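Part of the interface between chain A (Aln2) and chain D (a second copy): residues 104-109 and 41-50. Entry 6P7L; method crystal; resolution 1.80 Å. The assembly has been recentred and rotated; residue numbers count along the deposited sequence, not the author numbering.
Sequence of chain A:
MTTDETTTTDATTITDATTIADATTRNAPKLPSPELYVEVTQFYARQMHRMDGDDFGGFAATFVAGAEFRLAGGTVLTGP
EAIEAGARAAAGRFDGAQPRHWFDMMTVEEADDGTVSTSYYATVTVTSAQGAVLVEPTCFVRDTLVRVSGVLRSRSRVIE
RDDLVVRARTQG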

# COMPACT_ATOMS: atom_id res chain seq x y z
N ASP A 104 -1.79 2.93 -3.95
CA ASP A 104 -0.52 3.30 -3.32
C ASP A 104 0.02 4.55 -4.00
O ASP A 104 -0.50 5.00 -5.04
CB ASP A 104 0.46 2.13 -3.42
CG ASP A 104 1.51 2.12 -2.33
OD1 ASP A 104 1.43 2.91 -1.35
OD2 ASP A 104 2.43 1.29 -2.47
N MET A 105 1.06 5.11 -3.37
CA MET A 105 1.78 6.29 -3.88
C MET A 105 0.82 7.46 -4.12
O MET A 105 0.79 8.06 -5.21
CB MET A 105 2.55 6.00 -5.18
CG MET A 105 3.81 5.15 -5.17
SD MET A 105 5.04 5.44 -3.89
CE MET A 105 4.17 4.19 -2.93
N MET A 106 0.03 7.78 -3.09
CA MET A 106 -1.06 8.74 -3.24
C MET A 106 -0.64 10.14 -2.80
O MET A 106 -0.26 10.34 -1.65
CB MET A 106 -2.27 8.30 -2.41
CG MET A 106 -3.43 9.21 -2.58
SD MET A 106 -4.79 8.69 -1.51
CE MET A 106 -5.17 7.08 -2.24
N THR A 107 -0.74 11.10 -3.73
CA THR A 107 -0.62 12.52 -3.43
C THR A 107 -1.99 13.05 -3.04
O THR A 107 -3.04 12.61 -3.56
CB THR A 107 -0.06 13.35 -4.60
OG1 THR A 107 -0.94 13.24 -5.73
CG2 THR A 107 1.37 12.90 -4.98
N VAL A 108 -1.99 14.02 -2.14
CA VAL A 108 -3.22 14.64 -1.65
C VAL A 108 -3.00 16.15 -1.58
O VAL A 108 -2.05 16.60 -0.93
CB VAL A 108 -3.63 14.10 -0.25
CG1 VAL A 108 -4.88 14.85 0.22
CG2 VAL A 108 -3.85 12.62 -0.29
N GLU A 109 -3.88 16.94 -2.20
CA GLU A 109 -3.78 18.40 -2.17
C GLU A 109 -5.16 18.94 -1.86
O GLU A 109 -6.13 18.50 -2.47
CB GLU A 109 -3.29 18.95 -3.53
N THR D 41 5.05 10.41 3.42
CA THR D 41 4.26 9.73 2.38
C THR D 41 4.21 10.56 1.10
O THR D 41 4.21 10.01 -0.02
CB THR D 41 2.82 9.43 2.82
OG1 THR D 41 2.00 10.61 2.80
CG2 THR D 41 2.77 8.72 4.18
N GLN D 42 4.10 11.88 1.23
CA GLN D 42 4.01 12.74 0.06
C GLN D 42 5.35 12.84 -0.65
O GLN D 42 5.42 12.86 -1.89
CB GLN D 42 3.52 14.13 0.46
CG GLN D 42 2.12 14.11 1.08
CD GLN D 42 1.12 13.46 0.16
OE1 GLN D 42 0.66 14.06 -0.84
NE2 GLN D 42 0.84 12.20 0.43
N PHE D 43 6.43 12.89 0.12
CA PHE D 43 7.77 12.86 -0.46
C PHE D 43 7.95 11.63 -1.35
O PHE D 43 8.44 11.74 -2.49
CB PHE D 43 8.81 12.88 0.66
CG PHE D 43 10.19 12.67 0.16
CD1 PHE D 43 10.92 13.74 -0.32
CD2 PHE D 43 10.76 11.40 0.16
CE1 PHE D 43 12.23 13.54 -0.81
CE2 PHE D 43 12.02 11.21 -0.33
CZ PHE D 43 12.77 12.28 -0.79
N TYR D 44 7.58 10.44 -0.84
CA TYR D 44 7.79 9.21 -1.59
C TYR D 44 6.84 9.11 -2.77
O TYR D 44 7.24 8.69 -3.85
CB TYR D 44 7.65 8.02 -0.65
CG TYR D 44 8.86 7.75 0.25
CD1 TYR D 44 10.14 7.74 -0.26
CD2 TYR D 44 8.70 7.48 1.60
CE1 TYR D 44 11.25 7.45 0.55
CE2 TYR D 44 9.76 7.19 2.40
CZ TYR D 44 11.06 7.19 1.89
OH TYR D 44 12.12 6.89 2.70
N ALA D 45 5.58 9.52 -2.59
CA ALA D 45 4.66 9.49 -3.72
C ALA D 45 5.22 10.33 -4.87
O ALA D 45 5.30 9.87 -6.01
CB ALA D 45 3.28 10.02 -3.30
N ARG D 46 5.68 11.55 -4.57
CA ARG D 46 6.18 12.42 -5.64
C ARG D 46 7.47 11.88 -6.23
O ARG D 46 7.66 11.92 -7.44
CB ARG D 46 6.39 13.84 -5.10
CG ARG D 46 5.06 14.49 -4.73
CD ARG D 46 5.12 15.93 -4.30
NE ARG D 46 3.81 16.55 -4.51
CZ ARG D 46 2.85 16.62 -3.60
NH1 ARG D 46 3.03 16.13 -2.38
NH2 ARG D 46 1.70 17.20 -3.90
N GLN D 47 8.36 11.35 -5.40
CA GLN D 47 9.62 10.80 -5.91
C GLN D 47 9.39 9.62 -6.85
O GLN D 47 10.01 9.54 -7.91
CB GLN D 47 10.50 10.39 -4.72
CG GLN D 47 11.89 9.93 -5.06
CD GLN D 47 12.64 9.39 -3.85
OE1 GLN D 47 12.28 8.35 -3.28
NE2 GLN D 47 13.70 10.09 -3.45
N MET D 48 8.48 8.71 -6.49
CA MET D 48 8.25 7.55 -7.34
C MET D 48 7.46 7.94 -8.58
O MET D 48 7.69 7.38 -9.66
CB MET D 48 7.53 6.45 -6.57
CG MET D 48 8.42 5.76 -5.54
SD MET D 48 9.93 5.09 -6.30
CE MET D 48 11.07 6.35 -5.84
N HIS D 49 6.50 8.86 -8.46
CA HIS D 49 5.80 9.30 -9.66
C HIS D 49 6.79 9.83 -10.68
O HIS D 49 6.66 9.56 -11.88
CB HIS D 49 4.76 10.39 -9.39
CG HIS D 49 3.56 9.92 -8.65
ND1 HIS D 49 2.49 10.75 -8.38
CD2 HIS D 49 3.27 8.73 -8.06
CE1 HIS D 49 1.60 10.10 -7.65
NE2 HIS D 49 2.05 8.87 -7.46
N ARG D 50 7.77 10.59 -10.23
CA ARG D 50 8.78 11.12 -11.14
C ARG D 50 9.59 9.99 -11.75
O ARG D 50 9.81 9.96 -12.96
CB ARG D 50 9.67 12.12 -10.40
CG ARG D 50 8.92 13.42 -10.04
CD ARG D 50 9.74 14.27 -9.05
NE ARG D 50 9.37 15.67 -9.13
CZ ARG D 50 10.09 16.65 -8.60
NH1 ARG D 50 11.21 16.38 -7.95
NH2 ARG D 50 9.70 17.91 -8.74

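The side-chain amide of Q42(D) acts as a surrogate strand neighbour for chain A: its NE2 donates to M106(A) O (3.0 Å, N-H...O angle 157°), while its OE1 accepts from V108(A) N (3.0 Å, 153°). One planar group thus satisfies a carbonyl and an amide two residues apart, bracketing T107(A), whose CA lies 3.3 Å from Q42(D) OE1. Within the helix, Q42(D) NE2 also donates to T41(D) OG1 (3.1 Å, 172°), so both amide hydrogens are engaged and the orientation of the group is well supported.

A third bond across the interface extends the pattern: H49(D) NE2 donates to M105(A) O at 2.7 Å, with the oxygen near the ring plane, though the 133° angle is bent. All three interchain bonds pair a helix side chain with chain A backbone.

Strand 106-109 crosses helix 41-50 at 118°, with axes approaching to 7.4 Å. At this approach the helix presents A45(D), whose CA-to-CB bond points toward the chain A stretch, with CB 3.6 Å from M105(A) C at the corner; the CA atoms of these residues are 4.3 Å apart. T107(A) CG2 packs 3.8 Å from A45(D) CB and lies over one face of the R46(D) guanidinium. At the corner, M105(A) SD meets M48(D) CG at 3.8 Å, an apolar contact.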